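Local coordinates for protein putative succinylglutamate desuccinylase / aspartoacylase (Shewanella amazonensis, PDB 3FMC) that is probably a zinc-dependent hydrolase of the succinylglutamate desuccinylase/aspartoacylase family, thought to act on ester bonds, with its natural substrate not established, at residues A40-Q48 with G90-N101; T173-L181 with V342-A350. All coordinates share one frame; numbering follows the deposited sequence.

Interaction 1. Residues A40-Q48 with G90-N101; sequences ANVHGAEVQ and GRFDPITGVNWN. With SO4 (sulfate ion), chain K.
H43 and E46 belong to the HxxE motif of the zinc hydrolases related to M14 carboxypeptidases, and here that turn packs against the 90-101 loop, whose R91, N99 and N101 hold a sulfate. H43 and E46, with H172, are consistent with a zinc site that is empty in this model. H43 carries its CG anti to the carbonyl carbon (chi1 -71°), which lets the imidazole reach across so that NE2 donates a nearly straight bond of 2.8 Å (169°) to N99 OD1, lying in the ring plane. N99 OD1 is gripped twice: the backbone N of N101 meets it from the opposite face of the amide at 2.8 Å, closing an Asx turn. R91 NH1 stands over one face of the imidazole, 3.5 Å from H43 CE1, with ring and guanidinium planes 35° apart. Both terminal nitrogens of R91 donate to sulfate O3, NH2 at 2.9 Å, while N99 ND2 and N101 ND2 share sulfate O1. E46 OE2 makes a long salt bridge to R91 NH1 (3.7 Å), backed by a bridging water; its OE1 turns to T173. With an alanine at H43, N99 OD1 would probably lose one of its two donors and R91 the ring beneath its guanidinium. The turn is tied down where G44 N donates to G90 O at 2.8 Å, the two glycine CA atoms only 3.8 Å apart, leaving no room for a CB on either.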
loop_
_atom_site.group_PDB
_atom_site.type_symbol
_atom_site.label_atom_id
_atom_site.label_comp_id
_atom_site.label_asym_id
_atom_site.label_seq_id
_atom_site.Cartn_x
_atom_site.Cartn_y
_atom_site.Cartn_z
ATOM N N ALA C 40 -21.462 12.105 2.844
ATOM C CA ALA C 40 -20.566 11.481 3.804
ATOM C C ALA C 40 -19.609 10.545 3.081
ATOM O O ALA C 40 -19.971 9.959 2.042
ATOM C CB ALA C 40 -21.354 10.624 4.820
ATOM N N ASN C 41 -18.460 10.354 3.713
ATOM C CA ASN C 41 -17.507 9.237 3.408
ATOM C C ASN C 41 -16.791 9.433 2.063
ATOM O O ASN C 41 -16.491 8.457 1.330
ATOM C CB ASN C 41 -18.291 7.890 3.489
ATOM C CG ASN C 41 -17.444 6.640 3.827
ATOM O OD1 ASN C 41 -17.984 5.518 3.776
ATOM N ND2 ASN C 41 -16.176 6.807 4.211
ATOM N N VAL C 42 -16.555 10.703 1.715
ATOM C CA VAL C 42 -15.727 11.029 0.555
ATOM C C VAL C 42 -14.316 10.500 0.856
ATOM O O VAL C 42 -13.617 9.974 -0.041
ATOM C CB VAL C 42 -15.783 12.548 0.190
ATOM C CG1 VAL C 42 -14.657 12.946 -0.815
ATOM C CG2 VAL C 42 -17.147 12.904 -0.482
ATOM N N HIS C 43 -13.879 10.649 2.115
ATOM C CA HIS C 43 -12.644 9.994 2.601
ATOM C C HIS C 43 -13.053 8.620 3.137
ATOM O O HIS C 43 -13.858 8.502 4.098
ATOM C CB HIS C 43 -11.918 10.797 3.658
ATOM C CG HIS C 43 -11.257 12.024 3.150
ATOM N ND1 HIS C 43 -11.366 13.226 3.795
ATOM C CD2 HIS C 43 -10.485 12.251 2.056
ATOM C CE1 HIS C 43 -10.652 14.138 3.156
ATOM N NE2 HIS C 43 -10.128 13.579 2.079
ATOM N N GLY C 44 -12.565 7.571 2.471
ATOM C CA GLY C 44 -12.995 6.174 2.731
ATOM C C GLY C 44 -13.011 5.665 4.176
ATOM O O GLY C 44 -13.856 4.864 4.556
ATOM N N ALA C 45 -12.021 6.056 4.974
ATOM C CA ALA C 45 -11.929 5.627 6.382
ATOM C C ALA C 45 -12.917 6.350 7.286
ATOM O O ALA C 45 -13.133 5.908 8.404
ATOM C CB ALA C 45 -10.536 5.864 6.939
ATOM N N GLU C 46 -13.521 7.423 6.786
ATOM C CA GLU C 46 -14.349 8.331 7.616
ATOM C C GLU C 46 -15.797 7.901 7.592
ATOM O O GLU C 46 -16.667 8.647 7.189
ATOM C CB GLU C 46 -14.103 9.781 7.150
ATOM C CG GLU C 46 -12.599 10.185 7.276
ATOM C CD GLU C 46 -12.293 11.580 6.881
ATOM O OE1 GLU C 46 -13.257 12.359 6.576
ATOM O OE2 GLU C 46 -11.065 11.951 6.907
ATOM N N VAL C 47 -16.021 6.686 8.080
ATOM C CA VAL C 47 -17.294 6.001 7.925
ATOM C C VAL C 47 -18.401 6.464 8.867
ATOM O O VAL C 47 -19.546 6.206 8.602
ATOM C CB VAL C 47 -17.114 4.450 7.963
ATOM C CG1 VAL C 47 -16.247 3.971 6.734
ATOM C CG2 VAL C 47 -16.520 3.941 9.292
ATOM N N GLN C 48 -18.072 7.168 9.954
ATOM C CA GLN C 48 -19.123 7.572 10.892
ATOM C C GLN C 48 -20.200 8.448 10.250
ATOM O O GLN C 48 -21.363 8.452 10.682
ATOM C CB GLN C 48 -18.476 8.246 12.112
ATOM C CG GLN C 48 -19.500 8.822 13.152
ATOM C CD GLN C 48 -20.154 7.796 13.999
ATOM O OE1 GLN C 48 -20.253 6.614 13.651
ATOM N NE2 GLN C 48 -20.663 8.245 15.132
ATOM N N GLY C 90 -8.196 5.294 2.223
ATOM C CA GLY C 90 -9.352 5.914 1.645
ATOM C C GLY C 90 -9.273 7.395 1.426
ATOM O O GLY C 90 -10.223 7.972 0.909
ATOM N N ARG C 91 -8.137 7.997 1.785
ATOM C CA ARG C 91 -8.000 9.452 1.744
ATOM C C ARG C 91 -7.612 10.058 0.407
ATOM O O ARG C 91 -7.990 11.201 0.087
ATOM C CB ARG C 91 -6.968 9.866 2.808
ATOM C CG ARG C 91 -6.882 11.363 3.054
ATOM C CD ARG C 91 -6.058 11.661 4.288
ATOM N NE ARG C 91 -5.921 13.092 4.443
ATOM C CZ ARG C 91 -6.894 13.875 4.915
ATOM N NH1 ARG C 91 -8.058 13.358 5.331
ATOM N NH2 ARG C 91 -6.687 15.187 4.985
ATOM N N PHE C 92 -6.839 9.284 -0.366
ATOM C CA PHE C 92 -6.301 9.745 -1.614
ATOM C C PHE C 92 -6.296 8.651 -2.682
ATOM O O PHE C 92 -6.420 7.458 -2.374
ATOM C CB PHE C 92 -4.879 10.325 -1.432
ATOM C CG PHE C 92 -3.922 9.482 -0.619
ATOM C CD1 PHE C 92 -3.312 8.335 -1.154
ATOM C CD2 PHE C 92 -3.588 9.865 0.686
ATOM C CE1 PHE C 92 -2.370 7.601 -0.385
ATOM C CE2 PHE C 92 -2.690 9.120 1.439
ATOM C CZ PHE C 92 -2.093 7.997 0.895
ATOM N N ASP C 93 -6.178 9.097 -3.928
ATOM C CA ASP C 93 -6.031 8.170 -5.036
ATOM C C ASP C 93 -4.744 7.347 -4.740
ATOM O O ASP C 93 -3.668 7.904 -4.632
ATOM C CB ASP C 93 -5.950 8.962 -6.359
ATOM C CG ASP C 93 -5.944 8.077 -7.565
ATOM O OD1 ASP C 93 -5.550 6.918 -7.406
ATOM O OD2 ASP C 93 -6.324 8.568 -8.661
ATOM N N PRO C 94 -4.869 6.023 -4.586
ATOM C CA PRO C 94 -3.700 5.201 -4.263
ATOM C C PRO C 94 -2.659 5.178 -5.386
ATOM O O PRO C 94 -1.514 4.802 -5.161
ATOM C CB PRO C 94 -4.278 3.795 -4.020
ATOM C CG PRO C 94 -5.655 3.835 -4.429
ATOM C CD PRO C 94 -6.103 5.232 -4.680
ATOM N N ILE C 95 -3.075 5.545 -6.583
ATOM C CA ILE C 95 -2.160 5.609 -7.728
ATOM C C ILE C 95 -1.307 6.854 -7.696
ATOM O O ILE C 95 -0.076 6.781 -7.838
ATOM C CB ILE C 95 -2.919 5.595 -9.089
ATOM C CG1 ILE C 95 -3.756 4.332 -9.257
ATOM C CG2 ILE C 95 -1.877 5.794 -10.254
ATOM C CD1 ILE C 95 -4.648 4.299 -10.538
ATOM N N THR C 96 -1.951 8.004 -7.490
ATOM C CA THR C 96 -1.276 9.294 -7.599
ATOM C C THR C 96 -1.014 10.071 -6.330
ATOM O O THR C 96 -0.210 11.004 -6.378
ATOM C CB THR C 96 -2.044 10.230 -8.540
ATOM O OG1 THR C 96 -3.279 10.604 -7.941
ATOM C CG2 THR C 96 -2.285 9.546 -9.883
ATOM N N GLY C 97 -1.683 9.690 -5.236
ATOM C CA GLY C 97 -1.599 10.372 -3.947
ATOM C C GLY C 97 -2.491 11.577 -3.755
ATOM O O GLY C 97 -2.461 12.211 -2.684
ATOM N N VAL C 98 -3.262 11.942 -4.776
ATOM C CA VAL C 98 -4.091 13.127 -4.744
ATOM C C VAL C 98 -5.324 12.898 -3.849
ATOM O O VAL C 98 -6.119 11.991 -4.067
ATOM C CB VAL C 98 -4.527 13.596 -6.116
ATOM C CG1 VAL C 98 -5.482 14.804 -5.975
ATOM C CG2 VAL C 98 -3.271 13.928 -7.021
ATOM N N ASN C 99 -5.441 13.767 -2.855
ATOM C CA ASN C 99 -6.537 13.748 -1.875
ATOM C C ASN C 99 -7.866 13.898 -2.590
ATOM O O ASN C 99 -8.055 14.813 -3.389
ATOM C CB ASN C 99 -6.237 14.898 -0.881
ATOM C CG ASN C 99 -7.261 15.011 0.275
ATOM O OD1 ASN C 99 -8.392 14.581 0.171
ATOM N ND2 ASN C 99 -6.831 15.625 1.370
ATOM N N TRP C 100 -8.806 13.004 -2.325
ATOM C CA TRP C 100 -10.112 13.065 -3.004
ATOM C C TRP C 100 -10.827 14.398 -2.732
ATOM O O TRP C 100 -11.609 14.866 -3.600
ATOM C CB TRP C 100 -11.003 11.980 -2.539
ATOM C CG TRP C 100 -10.498 10.553 -2.713
ATOM C CD1 TRP C 100 -10.257 9.672 -1.722
ATOM C CD2 TRP C 100 -10.217 9.869 -3.937
ATOM N NE1 TRP C 100 -9.892 8.450 -2.231
ATOM C CE2 TRP C 100 -9.852 8.542 -3.593
ATOM C CE3 TRP C 100 -10.243 10.236 -5.282
ATOM C CZ2 TRP C 100 -9.489 7.589 -4.550
ATOM C CZ3 TRP C 100 -9.865 9.278 -6.235
ATOM C CH2 TRP C 100 -9.510 7.977 -5.857
ATOM N N ASN C 101 -10.525 14.994 -1.567
ATOM C CA ASN C 101 -11.106 16.290 -1.166
ATOM C C ASN C 101 -10.243 17.480 -1.556
ATOM O O ASN C 101 -10.312 18.579 -0.962
ATOM C CB ASN C 101 -11.425 16.241 0.326
ATOM C CG ASN C 101 -12.328 17.384 0.786
ATOM O OD1 ASN C 101 -13.319 17.723 0.138
ATOM N ND2 ASN C 101 -12.002 17.937 1.953
HETATM S S SO4 K . -9.083 17.355 4.587
HETATM O O1 SO4 K . -9.222 16.978 3.163
HETATM O O2 SO4 K . -7.743 17.893 4.805
HETATM O O3 SO4 K . -9.315 16.246 5.563
HETATM O O4 SO4 K . -10.116 18.369 4.866
HETATM O O HOH W 1 -9.162 10.340 5.600
#

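Interaction 2. Residues T173-L181 with V342-A350; sequences TGPKSCKHL and VPILHFASA
Two imidazoles, one from each segment, each carry an aliphatic carbon of the other segment on one face. On the H180 ring, CG2 of I344 sits over the centre of one face, 3.3 Å from the centroid and 15° off the normal, a tight CH-pi contact; at the edge, ND1 of H180 donates in the ring plane to C178 O (3.1 Å), which fixes the ring's rotation. On the H346 ring, CB of K176 lies over one face, 3.8 Å from the centroid and shifted toward the rim. In the plane of that ring, H346 ND1 donates to F347 O at 2.7 Å, and a water lies at the edge; Y303 stacks on H346 as well. The H346 side chain takes the position between backbone N and carbonyl carbon (chi1 73°), which brings its ring back over K176.

Between these rings the backbones pair as antiparallel strands, joining 176-184 to 341-346. K176 and H346 form a hydrogen-bonded pair: H346 N to K176 O is 2.9 Å, its return bond weak. S177 and L345 form the next, non-hydrogen-bonded pair, after which C178 N donates to I344 O at 2.9 Å. I344 and L345 together face K360 on strand 357-363, a classic beta bulge. On the L345 side, the P175 ring crosses its side chain at about a right angle, CG of P175 3.8 Å from CD1 of L345.

K176 NZ ends the contact through two waters, which pass its hydrogen bonds on to F347 O and A348 O. Backbone bonds thus set the register, CH-pi and apolar contacts fill the faces, and the lysine's charge is likely to remain in a hydrated, polar setting.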
loop_
_atom_site.group_PDB
_atom_site.type_symbol
_atom_site.label_atom_id
_atom_site.label_comp_id
_atom_site.label_asym_id
_atom_site.label_seq_id
_atom_site.Cartn_x
_atom_site.Cartn_y
_atom_site.Cartn_z
ATOM N N THR C 173 -14.682 12.928 9.261
ATOM C CA THR C 173 -14.117 12.636 10.573
ATOM C C THR C 173 -12.631 12.994 10.507
ATOM O O THR C 173 -12.054 13.120 9.426
ATOM C CB THR C 173 -14.238 11.169 11.043
ATOM O OG1 THR C 173 -13.224 10.338 10.451
ATOM C CG2 THR C 173 -15.638 10.554 10.800
ATOM N N GLY C 174 -12.035 13.145 11.689
ATOM C CA GLY C 174 -10.598 13.267 11.828
ATOM C C GLY C 174 -10.039 11.867 12.044
ATOM O O GLY C 174 -10.746 10.881 11.871
ATOM N N PRO C 175 -8.734 11.759 12.323
ATOM C CA PRO C 175 -8.090 10.459 12.571
ATOM C C PRO C 175 -8.442 10.013 13.994
ATOM O O PRO C 175 -9.376 9.250 14.140
ATOM C CB PRO C 175 -6.604 10.746 12.332
ATOM C CG PRO C 175 -6.448 12.224 12.632
ATOM C CD PRO C 175 -7.747 12.870 12.203
ATOM N N LYS C 176 -7.663 10.393 15.004
ATOM C CA LYS C 176 -8.098 10.261 16.432
ATOM C C LYS C 176 -8.470 11.704 16.707
ATOM O O LYS C 176 -7.601 12.585 16.751
ATOM C CB LYS C 176 -7.009 9.785 17.349
ATOM C CG LYS C 176 -6.469 8.415 16.984
ATOM C CD LYS C 176 -7.474 7.276 17.165
ATOM C CE LYS C 176 -6.758 5.939 16.985
ATOM N NZ LYS C 176 -5.680 5.769 18.032
ATOM N N SER C 177 -9.770 11.977 16.824
ATOM C CA SER C 177 -10.216 13.363 16.820
ATOM C C SER C 177 -11.458 13.648 17.662
ATOM O O SER C 177 -12.298 12.792 17.850
ATOM C CB SER C 177 -10.529 13.740 15.371
ATOM O OG SER C 177 -10.973 15.056 15.157
ATOM N N CYS C 178 -11.568 14.896 18.093
ATOM C CA CYS C 178 -12.796 15.355 18.722
ATOM C C CYS C 178 -13.690 15.869 17.602
ATOM O O CYS C 178 -13.295 15.927 16.435
ATOM C CB CYS C 178 -12.522 16.457 19.784
ATOM S SG CYS C 178 -12.003 17.986 19.186
ATOM N N LYS C 179 -14.941 16.178 17.942
ATOM C CA LYS C 179 -15.879 16.757 16.969
ATOM C C LYS C 179 -15.524 18.245 16.791
ATOM O O LYS C 179 -15.336 18.999 17.753
ATOM C CB LYS C 179 -17.336 16.623 17.467
ATOM C CG LYS C 179 -17.713 15.228 17.782
ATOM C CD LYS C 179 -19.187 15.094 18.140
ATOM C CE LYS C 179 -19.505 13.692 18.519
ATOM N NZ LYS C 179 -20.932 13.552 18.869
ATOM N N HIS C 180 -15.427 18.648 15.546
ATOM C CA HIS C 180 -15.119 19.999 15.170
ATOM C C HIS C 180 -15.831 20.377 13.881
ATOM O O HIS C 180 -16.336 19.528 13.144
ATOM C CB HIS C 180 -13.605 20.324 15.174
ATOM C CG HIS C 180 -12.766 19.484 14.253
ATOM N ND1 HIS C 180 -12.496 18.148 14.496
ATOM C CD2 HIS C 180 -12.059 19.820 13.158
ATOM C CE1 HIS C 180 -11.681 17.703 13.557
ATOM N NE2 HIS C 180 -11.409 18.698 12.731
ATOM N N LEU C 181 -15.861 21.657 13.620
ATOM C CA LEU C 181 -16.594 22.214 12.493
ATOM C C LEU C 181 -15.820 23.259 11.753
ATOM O O LEU C 181 -15.140 24.100 12.377
ATOM C CB LEU C 181 -17.856 22.876 13.022
ATOM C CG LEU C 181 -18.844 23.640 12.131
ATOM C CD1 LEU C 181 -19.618 22.715 11.145
ATOM C CD2 LEU C 181 -19.878 24.474 12.985
ATOM N N VAL C 342 -5.901 24.083 21.968
ATOM C CA VAL C 342 -6.766 22.916 22.113
ATOM C C VAL C 342 -6.413 21.863 21.048
ATOM O O VAL C 342 -6.680 22.093 19.884
ATOM C CB VAL C 342 -8.267 23.265 21.915
ATOM C CG1 VAL C 342 -9.116 22.017 22.141
ATOM C CG2 VAL C 342 -8.724 24.323 22.934
ATOM N N PRO C 343 -5.799 20.757 21.457
ATOM C CA PRO C 343 -5.528 19.663 20.514
ATOM C C PRO C 343 -6.857 19.119 20.006
ATOM O O PRO C 343 -7.746 18.802 20.820
ATOM C CB PRO C 343 -4.759 18.642 21.369
ATOM C CG PRO C 343 -5.087 18.959 22.732
ATOM C CD PRO C 343 -5.303 20.439 22.808
ATOM N N ILE C 344 -7.024 19.107 18.679
ATOM C CA ILE C 344 -8.265 18.620 18.039
ATOM C C ILE C 344 -8.146 17.160 17.636
ATOM O O ILE C 344 -9.076 16.346 17.780
ATOM C CB ILE C 344 -8.625 19.512 16.798
ATOM C CG1 ILE C 344 -8.900 20.964 17.230
ATOM C CG2 ILE C 344 -9.788 18.938 16.006
ATOM C CD1 ILE C 344 -9.974 21.103 18.349
ATOM N N LEU C 345 -6.968 16.808 17.136
ATOM C CA LEU C 345 -6.774 15.460 16.613
ATOM C C LEU C 345 -5.292 15.116 16.696
ATOM O O LEU C 345 -4.433 16.013 16.749
ATOM C CB LEU C 345 -7.290 15.390 15.150
ATOM C CG LEU C 345 -6.676 16.338 14.105
ATOM C CD1 LEU C 345 -5.357 15.729 13.523
ATOM C CD2 LEU C 345 -7.568 16.718 12.934
ATOM N N HIS C 346 -5.022 13.822 16.691
ATOM C CA HIS C 346 -3.670 13.315 16.664
ATOM C C HIS C 346 -3.566 12.098 15.740
ATOM O O HIS C 346 -4.554 11.438 15.381
ATOM C CB HIS C 346 -3.107 13.052 18.089
ATOM C CG HIS C 346 -3.674 11.857 18.808
ATOM N ND1 HIS C 346 -3.491 10.551 18.378
ATOM C CD2 HIS C 346 -4.339 11.771 19.989
ATOM C CE1 HIS C 346 -4.048 9.726 19.246
ATOM N NE2 HIS C 346 -4.542 10.433 20.250
ATOM N N PHE C 347 -2.316 11.770 15.443
ATOM C CA PHE C 347 -1.962 10.689 14.536
ATOM C C PHE C 347 -2.523 9.398 15.059
ATOM O O PHE C 347 -2.481 9.117 16.275
ATOM C CB PHE C 347 -0.439 10.664 14.398
ATOM C CG PHE C 347 0.077 9.777 13.292
ATOM C CD1 PHE C 347 -0.252 10.021 11.975
ATOM C CD2 PHE C 347 1.024 8.794 13.585
ATOM C CE1 PHE C 347 0.304 9.246 10.957
ATOM C CE2 PHE C 347 1.567 8.019 12.581
ATOM C CZ PHE C 347 1.194 8.245 11.275
ATOM N N ALA C 348 -2.989 8.554 14.131
ATOM C CA ALA C 348 -3.666 7.293 14.475
ATOM C C ALA C 348 -2.779 6.110 14.781
ATOM O O ALA C 348 -3.281 5.039 15.133
ATOM C CB ALA C 348 -4.650 6.931 13.342
ATOM N N SER C 349 -1.464 6.280 14.641
ATOM C CA SER C 349 -0.497 5.227 14.867
ATOM C C SER C 349 0.485 5.697 15.974
ATOM O O SER C 349 0.623 6.896 16.229
ATOM C CB SER C 349 0.257 4.942 13.561
ATOM O OG SER C 349 1.463 4.275 13.821
ATOM N N ALA C 350 1.097 4.736 16.666
ATOM C CA ALA C 350 2.012 5.021 17.770
ATOM C C ALA C 350 3.469 5.140 17.319
ATOM O O ALA C 350 4.363 5.360 18.145
ATOM C CB ALA C 350 1.880 3.932 18.850
HETATM O O HOH W 2 -3.152 6.949 18.042
HETATM O O HOH W 3 -4.193 3.566 17.293
#

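Interaction 1 is the more buried of the two, a meeting of two irregular loops, of which 90-101 supplies side chains that bind a sulfate; interaction 2 is a partly buried strand pairing, governed by backbone bonds and aliphatic-on-imidazole contacts. Histidines serve both, but H43, at the presumed metal site, bonds N99 in its ring plane and has an arginine over a face, whereas H180 and H346 have carbon over theirs. The two contacts touch where E46 OE1 accepts a probable hydrogen bond from T173 N, at 3.1 Å, and where Q48 packs on T173, so segment 173-181 runs from the presumed active site to the partner strand 341-346. Both also meet the same neighbouring subunit.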